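Polymerase X (Deinococcus radiodurans, PDB 2W9M) probably catalyses the addition of deoxynucleotides to DNA as a magnesium-dependent family X polymerase, and carries a zinc-binding PHP domain. Local coordinates at residues Q91-L96 / W337-A342; L96-G101 / L462-G467; E349-L352 / F358-T361. One frame throughout, in Å; residues are numbered along the deposited sequence.

How the contacts relate
From the N terminus, the chain first reaches Q91-L96, the approach to helix 94-99, and continues through that helix as L96-G101. Contact 1 closes a loop of 240 residues by bringing Q91-L96 to the zinc-binding loop W337-A342. Contact 2 reaches further, from L96-G101 to L462-G467. The two loops cross, share L96 and touch where L92 CB packs on L97 CD2 at 3.7 Å. Together they hold one short helix of the polymerase part against two loops of the PHP domain. Contact 3 is local: it opens after contact 1 has closed, falls within the long loop of contact 2, and joins a helix to the next strand inside the PHP domain.

Contact 1 of 3, residues Q91-L96 / W337-A342; sequences QLPPGL and WSDGGA. With ZN (zinc ion), chain C.
One of the zinc sites of the PHP domain is where P93 meets D339, the proline ring lying against a metal-bound carboxylate. D339 grips the zinc ion with both oxygens, unevenly: OD2 is 2.3 Å from the metal and OD1 2.6 Å. H364 and H518 complete the set of protein ligands. The aspartate's CG sits between its backbone N and carbonyl carbon (chi1 64°), and this turns the carboxylate out of the loop to meet both the metal and the proline, which approaches from the opposite direction. P93 touches OD2, the nearer zinc ligand, with the CD-CG edge of its ring: CD is 3.3 Å from OD2 of D339, and CG of P93 is 3.9 Å from the zinc ion itself. These are carbon contacts, so the proline packs beside the site without binding the metal.

P93 is also the N-cap residue of helix 94-99, which overlaps the start of a predicted helix-hairpin-helix region. The start of a polymerase-domain helix therefore covers part of a PHP metal site at the end of strand 329-333. W114, on helix 107-115, joins in from the same region: P93 packs on it, while its NE1 hydrogen-bonds to the backbone O of D339. The proline ring also rests on H518, so it touches two of the three protein ligands of this zinc.

Contact 2 of 3, residues L96-G101 / L462-G467; sequences LLDLLG and LLRRPG
NH2 of R464 donates to OD1 of D98 over 3.0 Å, nearly straight, with 163° at the hydrogen, and this is the polar bond of the salt bridge between the two segments. The carboxylate oxygen lies almost in the guanidinium plane, at its edge, whereas the nitrogen reaches OD1 on the anti side, somewhat out of the carboxylate plane. The two flat groups are thus far from coplanar, their planes 48° apart, and a single N-H carries the pairing.

L97 supplies the second half of the grip. Its CB stands over the middle of one guanidinium face, 3.8 Å from R464 CZ, and its CD1 touches the arginine's CD at 3.9 Å. R464, which also touches a crystal neighbour, gets there with CG anti to the backbone N, then a bend at chi3 (-64°) that lays the guanidinium beside the helix. On the helix side, D98 also packs on L121 of helix 121-130.

One nitrogen meeting one oxygen at a partly solvent-accessible surface, with L97 CB over the guanidinium face, suggests a modest electrostatic link rather than a rigid clamp.

Contact 3 of 3, residues E349-L352 / F358-T361; sequences EATL and FLGT
Helix 344-353 passes strand 358-364 with T351 opposite L359, the two CA atoms 6.6 Å apart and both CB atoms directed at the other segment. The two side chains cross at about a right angle. CG2 of T351 presses on CD1 of L359, a close methyl-to-methyl contact of 3.4 Å, and the same CG2 lies 4.0 Å from CB of L359, so one threonine methyl rests against two carbons of the leucine. L359 has CG anti to its own backbone N (chi1 173°), an extended start that carries the branch out toward the helix, where it also packs on M347 and A348. The threonine hydroxyl is turned toward the strand backbone, but OG1 stays 4.0 Å from the carbonyl O of F358, too long for a hydrogen bond. F358 itself sends its CB away from the helix, and its side chain packs on P395 and V397.

With a serine at T351, losing CG2 is likely to open a gap against L359 CD1 and leave that leucine branch freer to turn, since this methyl is what T351 sets against CD1.

Backbone hydrogen bonds tie F358 to M330 and L359 to V397, placing the strand between its parallel neighbours 329-333 and 396-403. Strand 329-333, helix 344-353 and strand 358-364 form a beta-alpha-beta crossover, and such beta-alpha units, repeated, build the distorted barrel with a parallel sheet that is characteristic of PHP domains.

Contact 1 of 3, residues Q91-L96 / W337-A342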
ATOM      1  N   GLN A  91      -4.680  13.979   0.857  1.00 33.72           N
ATOM      2  CA  GLN A  91      -4.613  13.892  -0.598  1.00 36.10           C
ATOM      3  C   GLN A  91      -3.321  13.264  -1.097  1.00 32.38           C
ATOM      4  O   GLN A  91      -3.317  12.539  -2.097  1.00 43.12           O
ATOM      5  CB  GLN A  91      -4.789  15.275  -1.217  1.00 28.76           C
ATOM      6  CG  GLN A  91      -6.130  15.904  -0.911  1.00 30.82           C
ATOM      7  CD  GLN A  91      -6.237  17.303  -1.454  1.00 36.17           C
ATOM      8  OE1 GLN A  91      -5.523  17.670  -2.385  1.00 39.99           O
ATOM      9  NE2 GLN A  91      -7.127  18.100  -0.873  1.00 38.41           N
ATOM     10  N   LEU A  92      -2.225  13.545  -0.399  1.00 30.17           N
ATOM     11  CA  LEU A  92      -0.910  13.082  -0.823  1.00 31.52           C
ATOM     12  C   LEU A  92      -0.715  11.578  -0.621  1.00 29.42           C
ATOM     13  O   LEU A  92      -1.326  10.977   0.264  1.00 32.70           O
ATOM     14  CB  LEU A  92       0.183  13.871  -0.100  1.00 34.07           C
ATOM     15  CG  LEU A  92       0.270  15.347  -0.504  1.00 35.29           C
ATOM     16  CD1 LEU A  92       1.293  16.079   0.346  1.00 35.76           C
ATOM     17  CD2 LEU A  92       0.593  15.497  -1.992  1.00 29.80           C
ATOM     18  N   PRO A  93       0.131  10.963  -1.463  1.00 29.46           N
ATOM     19  CA  PRO A  93       0.445   9.535  -1.371  1.00 30.03           C
ATOM     20  C   PRO A  93       1.174   9.230  -0.069  1.00 32.31           C
ATOM     21  O   PRO A  93       1.938  10.068   0.401  1.00 32.27           O
ATOM     22  CB  PRO A  93       1.390   9.306  -2.554  1.00 21.95           C
ATOM     23  CG  PRO A  93       1.172  10.461  -3.467  1.00 33.21           C
ATOM     24  CD  PRO A  93       0.832  11.610  -2.583  1.00 29.03           C
ATOM     25  N   PRO A  94       0.944   8.040   0.501  1.00 30.69           N
ATOM     26  CA  PRO A  94       1.557   7.612   1.763  1.00 37.24           C
ATOM     27  C   PRO A  94       3.080   7.727   1.748  1.00 32.05           C
ATOM     28  O   PRO A  94       3.668   8.191   2.720  1.00 39.70           O
ATOM     29  CB  PRO A  94       1.152   6.141   1.861  1.00 29.58           C
ATOM     30  CG  PRO A  94      -0.113   6.056   1.090  1.00 38.91           C
ATOM     31  CD  PRO A  94       0.047   7.012  -0.050  1.00 33.79           C
ATOM     32  N   GLY A  95       3.703   7.302   0.655  1.00 29.38           N
ATOM     33  CA  GLY A  95       5.150   7.324   0.547  1.00 35.13           C
ATOM     34  C   GLY A  95       5.735   8.723   0.491  1.00 39.71           C
ATOM     35  O   GLY A  95       6.869   8.943   0.910  1.00 44.26           O
ATOM     36  N   LEU A  96       4.970   9.673  -0.035  1.00 30.48           N
ATOM     37  CA  LEU A  96       5.425  11.052  -0.079  1.00 30.47           C
ATOM     38  C   LEU A  96       5.364  11.667   1.312  1.00 43.90           C
ATOM     39  O   LEU A  96       6.263  12.409   1.711  1.00 44.79           O
ATOM     40  CB  LEU A  96       4.587  11.876  -1.052  1.00 37.50           C
ATOM     41  CG  LEU A  96       5.073  13.314  -1.256  1.00 35.08           C
ATOM     42  CD1 LEU A  96       6.211  13.340  -2.258  1.00 41.12           C
ATOM     43  CD2 LEU A  96       3.934  14.195  -1.725  1.00 41.35           C
ATOM     44  N   TRP A 337       0.463  13.896 -14.920  1.00 31.78           N
ATOM     45  CA  TRP A 337      -0.731  14.742 -14.991  1.00 29.65           C
ATOM     46  C   TRP A 337      -1.271  15.094 -13.606  1.00 34.04           C
ATOM     47  O   TRP A 337      -1.824  16.173 -13.397  1.00 29.45           O
ATOM     48  CB  TRP A 337      -1.836  14.049 -15.798  1.00 31.25           C
ATOM     49  CG  TRP A 337      -1.584  14.030 -17.263  1.00 32.39           C
ATOM     50  CD1 TRP A 337      -0.882  13.091 -17.964  1.00 33.70           C
ATOM     51  CD2 TRP A 337      -2.031  14.994 -18.218  1.00 28.14           C
ATOM     52  NE1 TRP A 337      -0.866  13.412 -19.299  1.00 29.56           N
ATOM     53  CE2 TRP A 337      -1.562  14.581 -19.481  1.00 32.37           C
ATOM     54  CE3 TRP A 337      -2.783  16.170 -18.130  1.00 36.28           C
ATOM     55  CZ2 TRP A 337      -1.819  15.300 -20.647  1.00 35.52           C
ATOM     56  CZ3 TRP A 337      -3.036  16.886 -19.290  1.00 40.84           C
ATOM     57  CH2 TRP A 337      -2.557  16.448 -20.530  1.00 37.77           C
ATOM     58  N   SER A 338      -1.120  14.169 -12.664  1.00 30.39           N
ATOM     59  CA  SER A 338      -1.631  14.348 -11.313  1.00 31.35           C
ATOM     60  C   SER A 338      -0.465  14.518 -10.335  1.00 38.77           C
ATOM     61  O   SER A 338       0.311  15.472 -10.433  1.00 34.96           O
ATOM     62  CB  SER A 338      -2.479  13.136 -10.919  1.00 26.40           C
ATOM     63  OG  SER A 338      -3.407  13.458  -9.905  1.00 41.56           O
ATOM     64  N   ASP A 339      -0.342  13.580  -9.400  1.00 27.54           N
ATOM     65  CA  ASP A 339       0.763  13.586  -8.457  1.00 25.55           C
ATOM     66  C   ASP A 339       1.674  12.370  -8.631  1.00 20.39           C
ATOM     67  O   ASP A 339       2.328  11.940  -7.690  1.00 25.46           O
ATOM     68  CB  ASP A 339       0.254  13.686  -7.017  1.00 23.86           C
ATOM     69  CG  ASP A 339      -0.575  12.484  -6.600  1.00 32.08           C
ATOM     70  OD1 ASP A 339      -0.966  11.687  -7.480  1.00 33.58           O
ATOM     71  OD2 ASP A 339      -0.839  12.333  -5.385  1.00 32.16           O
ATOM     72  N   GLY A 340       1.717  11.827  -9.843  1.00 21.31           N
ATOM     73  CA  GLY A 340       2.639  10.751 -10.164  1.00 15.95           C
ATOM     74  C   GLY A 340       3.997  11.290 -10.567  1.00 25.43           C
ATOM     75  O   GLY A 340       4.188  12.504 -10.667  1.00 33.97           O
ATOM     76  N   GLY A 341       4.948  10.392 -10.803  1.00 25.71           N
ATOM     77  CA  GLY A 341       6.302  10.800 -11.134  1.00 30.43           C
ATOM     78  C   GLY A 341       6.752  10.411 -12.532  1.00 35.69           C
ATOM     79  O   GLY A 341       7.876  10.708 -12.937  1.00 37.79           O
ATOM     80  N   ALA A 342       5.875   9.741 -13.270  1.00 29.00           N
ATOM     81  CA  ALA A 342       6.194   9.301 -14.618  1.00 33.29           C
ATOM     82  C   ALA A 342       5.070   9.654 -15.589  1.00 34.87           C
ATOM     83  O   ALA A 342       3.932   9.879 -15.179  1.00 37.54           O
ATOM     84  CB  ALA A 342       6.466   7.802 -14.634  1.00 28.72           C
TER
HETATM   85 ZN    ZN C1565      -2.160  10.472  -5.560  1.00 34.74          ZN

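Contact 2 of 3, residues L96-G101 / L462-G467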
ATOM      1  N   LEU A  96       4.970   9.673  -0.035  1.00 30.48           N
ATOM      2  CA  LEU A  96       5.425  11.052  -0.079  1.00 30.47           C
ATOM      3  C   LEU A  96       5.364  11.667   1.312  1.00 43.90           C
ATOM      4  O   LEU A  96       6.263  12.409   1.711  1.00 44.79           O
ATOM      5  CB  LEU A  96       4.587  11.876  -1.052  1.00 37.50           C
ATOM      6  CG  LEU A  96       5.073  13.314  -1.256  1.00 35.08           C
ATOM      7  CD1 LEU A  96       6.211  13.340  -2.258  1.00 41.12           C
ATOM      8  CD2 LEU A  96       3.934  14.195  -1.725  1.00 41.35           C
ATOM      9  N   LEU A  97       4.298  11.361   2.047  1.00 39.43           N
ATOM     10  CA  LEU A  97       4.159  11.815   3.429  1.00 42.47           C
ATOM     11  C   LEU A  97       5.330  11.322   4.271  1.00 39.24           C
ATOM     12  O   LEU A  97       5.752  11.989   5.215  1.00 36.77           O
ATOM     13  CB  LEU A  97       2.842  11.322   4.033  1.00 32.60           C
ATOM     14  CG  LEU A  97       1.568  11.842   3.367  1.00 39.00           C
ATOM     15  CD1 LEU A  97       0.333  11.300   4.079  1.00 29.82           C
ATOM     16  CD2 LEU A  97       1.573  13.363   3.345  1.00 29.88           C
ATOM     17  N   ASP A  98       5.849  10.147   3.918  1.00 28.87           N
ATOM     18  CA  ASP A  98       7.000   9.567   4.595  1.00 31.37           C
ATOM     19  C   ASP A  98       8.290  10.318   4.284  1.00 36.49           C
ATOM     20  O   ASP A  98       9.033  10.688   5.194  1.00 32.81           O
ATOM     21  CB  ASP A  98       7.157   8.099   4.211  1.00 35.17           C
ATOM     22  CG  ASP A  98       6.231   7.188   4.997  1.00 62.80           C
ATOM     23  OD1 ASP A  98       5.704   7.625   6.048  1.00 54.15           O
ATOM     24  OD2 ASP A  98       6.037   6.029   4.568  1.00 75.97           O
ATOM     25  N   LEU A  99       8.551  10.535   2.998  1.00 42.20           N
ATOM     26  CA  LEU A  99       9.743  11.256   2.560  1.00 35.13           C
ATOM     27  C   LEU A  99       9.802  12.651   3.174  1.00 28.27           C
ATOM     28  O   LEU A  99      10.883  13.168   3.451  1.00 36.83           O
ATOM     29  CB  LEU A  99       9.792  11.354   1.033  1.00 29.52           C
ATOM     30  CG  LEU A  99       9.883  10.044   0.250  1.00 33.54           C
ATOM     31  CD1 LEU A  99      10.143  10.329  -1.226  1.00 23.87           C
ATOM     32  CD2 LEU A  99      10.973   9.154   0.829  1.00 28.84           C
ATOM     33  N   LEU A 100       8.633  13.255   3.383  1.00 37.76           N
ATOM     34  CA  LEU A 100       8.544  14.583   3.986  1.00 40.40           C
ATOM     35  C   LEU A 100       8.959  14.562   5.456  1.00 39.21           C
ATOM     36  O   LEU A 100       9.061  15.608   6.096  1.00 47.40           O
ATOM     37  CB  LEU A 100       7.126  15.145   3.851  1.00 33.42           C
ATOM     38  CG  LEU A 100       6.672  15.531   2.445  1.00 34.87           C
ATOM     39  CD1 LEU A 100       5.182  15.797   2.430  1.00 39.23           C
ATOM     40  CD2 LEU A 100       7.431  16.740   1.962  1.00 30.17           C
ATOM     41  N   GLY A 101       9.198  13.367   5.985  1.00 39.33           N
ATOM     42  CA  GLY A 101       9.627  13.216   7.364  1.00 30.61           C
ATOM     43  C   GLY A 101      11.093  12.843   7.490  1.00 36.94           C
ATOM     44  O   GLY A 101      11.615  12.708   8.599  1.00 38.32           O
ATOM     45  N   LEU A 462      -1.510   2.512   7.146  1.00 19.68           N
ATOM     46  CA  LEU A 462      -0.756   1.727   8.121  1.00 25.36           C
ATOM     47  C   LEU A 462       0.402   2.505   8.756  1.00 31.40           C
ATOM     48  O   LEU A 462       1.243   3.061   8.053  1.00 24.48           O
ATOM     49  CB  LEU A 462      -0.224   0.433   7.494  1.00 24.41           C
ATOM     50  CG  LEU A 462      -1.165  -0.763   7.335  1.00 33.62           C
ATOM     51  CD1 LEU A 462      -2.381  -0.584   8.222  1.00 33.14           C
ATOM     52  CD2 LEU A 462      -1.593  -0.964   5.895  1.00 24.40           C
ATOM     53  N   LEU A 463       0.434   2.521  10.088  1.00 33.23           N
ATOM     54  CA  LEU A 463       1.516   3.140  10.859  1.00 31.92           C
ATOM     55  C   LEU A 463       1.468   4.665  10.879  1.00 26.00           C
ATOM     56  O   LEU A 463       2.419   5.305  11.324  1.00 44.24           O
ATOM     57  CB  LEU A 463       2.890   2.672  10.366  1.00 19.89           C
ATOM     58  CG  LEU A 463       3.181   1.173  10.406  1.00 35.10           C
ATOM     59  CD1 LEU A 463       4.573   0.887   9.866  1.00 37.95           C
ATOM     60  CD2 LEU A 463       3.036   0.633  11.815  1.00 27.34           C
ATOM     61  N   ARG A 464       0.372   5.246  10.402  1.00 31.87           N
ATOM     62  CA  ARG A 464       0.243   6.702  10.372  1.00 23.17           C
ATOM     63  C   ARG A 464      -1.086   7.200  10.941  1.00 21.40           C
ATOM     64  O   ARG A 464      -1.108   8.032  11.844  1.00 31.33           O
ATOM     65  CB  ARG A 464       0.450   7.229   8.947  1.00 21.96           C
ATOM     66  CG  ARG A 464       0.183   8.722   8.791  1.00 33.85           C
ATOM     67  CD  ARG A 464       0.629   9.236   7.428  1.00 28.86           C
ATOM     68  NE  ARG A 464       2.071   9.113   7.257  1.00 39.05           N
ATOM     69  CZ  ARG A 464       2.942  10.048   7.617  1.00 41.45           C
ATOM     70  NH1 ARG A 464       2.514  11.178   8.164  1.00 33.59           N
ATOM     71  NH2 ARG A 464       4.240   9.857   7.431  1.00 35.90           N
ATOM     72  N   ARG A 465      -2.189   6.691  10.402  1.00 23.53           N
ATOM     73  CA  ARG A 465      -3.522   7.076  10.857  1.00 26.90           C
ATOM     74  C   ARG A 465      -4.524   5.960  10.573  1.00 23.82           C
ATOM     75  O   ARG A 465      -4.484   5.343   9.512  1.00 33.79           O
ATOM     76  CB  ARG A 465      -3.983   8.349  10.141  1.00 28.48           C
ATOM     77  CG  ARG A 465      -4.132   8.167   8.635  1.00 43.12           C
ATOM     78  CD  ARG A 465      -5.451   8.714   8.114  1.00 39.82           C
ATOM     79  NE  ARG A 465      -5.280   9.957   7.373  1.00 56.23           N
ATOM     80  CZ  ARG A 465      -5.155  10.027   6.051  1.00 56.33           C
ATOM     81  NH1 ARG A 465      -5.182   8.923   5.317  1.00 46.56           N
ATOM     82  NH2 ARG A 465      -5.007  11.205   5.461  1.00 62.15           N
ATOM     83  N   PRO A 466      -5.425   5.692  11.526  1.00 32.22           N
ATOM     84  CA  PRO A 466      -6.535   4.763  11.285  1.00 27.83           C
ATOM     85  C   PRO A 466      -7.481   5.329  10.230  1.00 32.91           C
ATOM     86  O   PRO A 466      -7.377   6.507   9.889  1.00 33.33           O
ATOM     87  CB  PRO A 466      -7.243   4.717  12.644  1.00 23.93           C
ATOM     88  CG  PRO A 466      -6.826   6.002  13.319  1.00 36.95           C
ATOM     89  CD  PRO A 466      -5.394   6.136  12.928  1.00 24.68           C
ATOM     90  N   GLY A 467      -8.389   4.504   9.720  1.00 33.57           N
ATOM     91  CA  GLY A 467      -9.362   4.965   8.748  1.00 24.91           C
ATOM     92  C   GLY A 467     -10.425   5.815   9.412  1.00 33.44           C
ATOM     93  O   GLY A 467     -10.505   5.866  10.641  1.00 32.69           O
TER

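Contact 3 of 3, residues E349-L352 / F358-T361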
ATOM      1  N   GLU A 349       4.457   1.318 -20.661  1.00 30.85           N
ATOM      2  CA  GLU A 349       5.623   0.492 -20.973  1.00 35.29           C
ATOM      3  C   GLU A 349       6.006  -0.366 -19.775  1.00 29.32           C
ATOM      4  O   GLU A 349       6.334  -1.540 -19.923  1.00 42.12           O
ATOM      5  CB  GLU A 349       6.826   1.355 -21.374  1.00 43.79           C
ATOM      6  CG  GLU A 349       7.106   1.433 -22.868  1.00 45.26           C
ATOM      7  CD  GLU A 349       6.582   2.708 -23.502  1.00 75.46           C
ATOM      8  OE1 GLU A 349       7.408   3.576 -23.867  1.00 75.22           O
ATOM      9  OE2 GLU A 349       5.346   2.847 -23.629  1.00 78.79           O
ATOM     10  N   ALA A 350       5.966   0.231 -18.588  1.00 31.18           N
ATOM     11  CA  ALA A 350       6.322  -0.477 -17.363  1.00 35.46           C
ATOM     12  C   ALA A 350       5.405  -1.673 -17.096  1.00 42.92           C
ATOM     13  O   ALA A 350       5.882  -2.750 -16.723  1.00 40.66           O
ATOM     14  CB  ALA A 350       6.325   0.475 -16.173  1.00 25.49           C
ATOM     15  N   THR A 351       4.095  -1.500 -17.285  1.00 29.50           N
ATOM     16  CA  THR A 351       3.167  -2.591 -16.983  1.00 32.89           C
ATOM     17  C   THR A 351       3.323  -3.733 -17.982  1.00 33.78           C
ATOM     18  O   THR A 351       2.978  -4.874 -17.686  1.00 38.90           O
ATOM     19  CB  THR A 351       1.683  -2.141 -16.931  1.00 27.93           C
ATOM     20  OG1 THR A 351       1.033  -2.457 -18.164  1.00 37.73           O
ATOM     21  CG2 THR A 351       1.562  -0.660 -16.655  1.00 26.08           C
ATOM     22  N   LEU A 352       3.856  -3.420 -19.159  1.00 38.17           N
ATOM     23  CA  LEU A 352       4.092  -4.433 -20.182  1.00 30.11           C
ATOM     24  C   LEU A 352       5.343  -5.261 -19.891  1.00 34.81           C
ATOM     25  O   LEU A 352       5.336  -6.478 -20.065  1.00 34.18           O
ATOM     26  CB  LEU A 352       4.190  -3.801 -21.571  1.00 35.28           C
ATOM     27  CG  LEU A 352       2.881  -3.407 -22.263  1.00 43.60           C
ATOM     28  CD1 LEU A 352       3.155  -2.882 -23.662  1.00 23.73           C
ATOM     29  CD2 LEU A 352       1.932  -4.586 -22.327  1.00 36.19           C
ATOM     30  N   PHE A 358      -2.611  -4.543 -19.898  1.00 24.99           N
ATOM     31  CA  PHE A 358      -3.001  -3.158 -20.157  1.00 32.72           C
ATOM     32  C   PHE A 358      -2.945  -2.270 -18.912  1.00 28.74           C
ATOM     33  O   PHE A 358      -2.954  -2.760 -17.784  1.00 30.93           O
ATOM     34  CB  PHE A 358      -4.386  -3.089 -20.826  1.00 27.19           C
ATOM     35  CG  PHE A 358      -5.528  -3.465 -19.918  1.00 27.67           C
ATOM     36  CD1 PHE A 358      -5.874  -4.794 -19.727  1.00 29.14           C
ATOM     37  CD2 PHE A 358      -6.265  -2.487 -19.267  1.00 31.30           C
ATOM     38  CE1 PHE A 358      -6.929  -5.142 -18.894  1.00 21.88           C
ATOM     39  CE2 PHE A 358      -7.321  -2.828 -18.433  1.00 21.88           C
ATOM     40  CZ  PHE A 358      -7.649  -4.157 -18.247  1.00 24.84           C
ATOM     41  N   LEU A 359      -2.877  -0.960 -19.138  1.00 38.53           N
ATOM     42  CA  LEU A 359      -2.760   0.011 -18.055  1.00 31.06           C
ATOM     43  C   LEU A 359      -4.056   0.778 -17.849  1.00 35.61           C
ATOM     44  O   LEU A 359      -4.693   1.213 -18.803  1.00 34.82           O
ATOM     45  CB  LEU A 359      -1.633   1.005 -18.340  1.00 29.07           C
ATOM     46  CG  LEU A 359      -1.495   2.185 -17.372  1.00 27.88           C
ATOM     47  CD1 LEU A 359      -0.796   1.767 -16.085  1.00 19.58           C
ATOM     48  CD2 LEU A 359      -0.741   3.325 -18.035  1.00 29.48           C
ATOM     49  N   GLY A 360      -4.433   0.946 -16.589  1.00 40.58           N
ATOM     50  CA  GLY A 360      -5.593   1.738 -16.240  1.00 28.19           C
ATOM     51  C   GLY A 360      -5.198   3.087 -15.676  1.00 33.25           C
ATOM     52  O   GLY A 360      -4.666   3.192 -14.571  1.00 36.68           O
ATOM     53  N   THR A 361      -5.454   4.125 -16.457  1.00 33.22           N
ATOM     54  CA  THR A 361      -5.221   5.500 -16.044  1.00 30.21           C
ATOM     55  C   THR A 361      -6.231   5.905 -14.974  1.00 30.59           C
ATOM     56  O   THR A 361      -7.381   5.478 -15.021  1.00 36.91           O
ATOM     57  CB  THR A 361      -5.349   6.434 -17.266  1.00 33.68           C
ATOM     58  OG1 THR A 361      -4.084   6.508 -17.934  1.00 31.54           O
ATOM     59  CG2 THR A 361      -5.794   7.827 -16.851  1.00 49.89           C
TER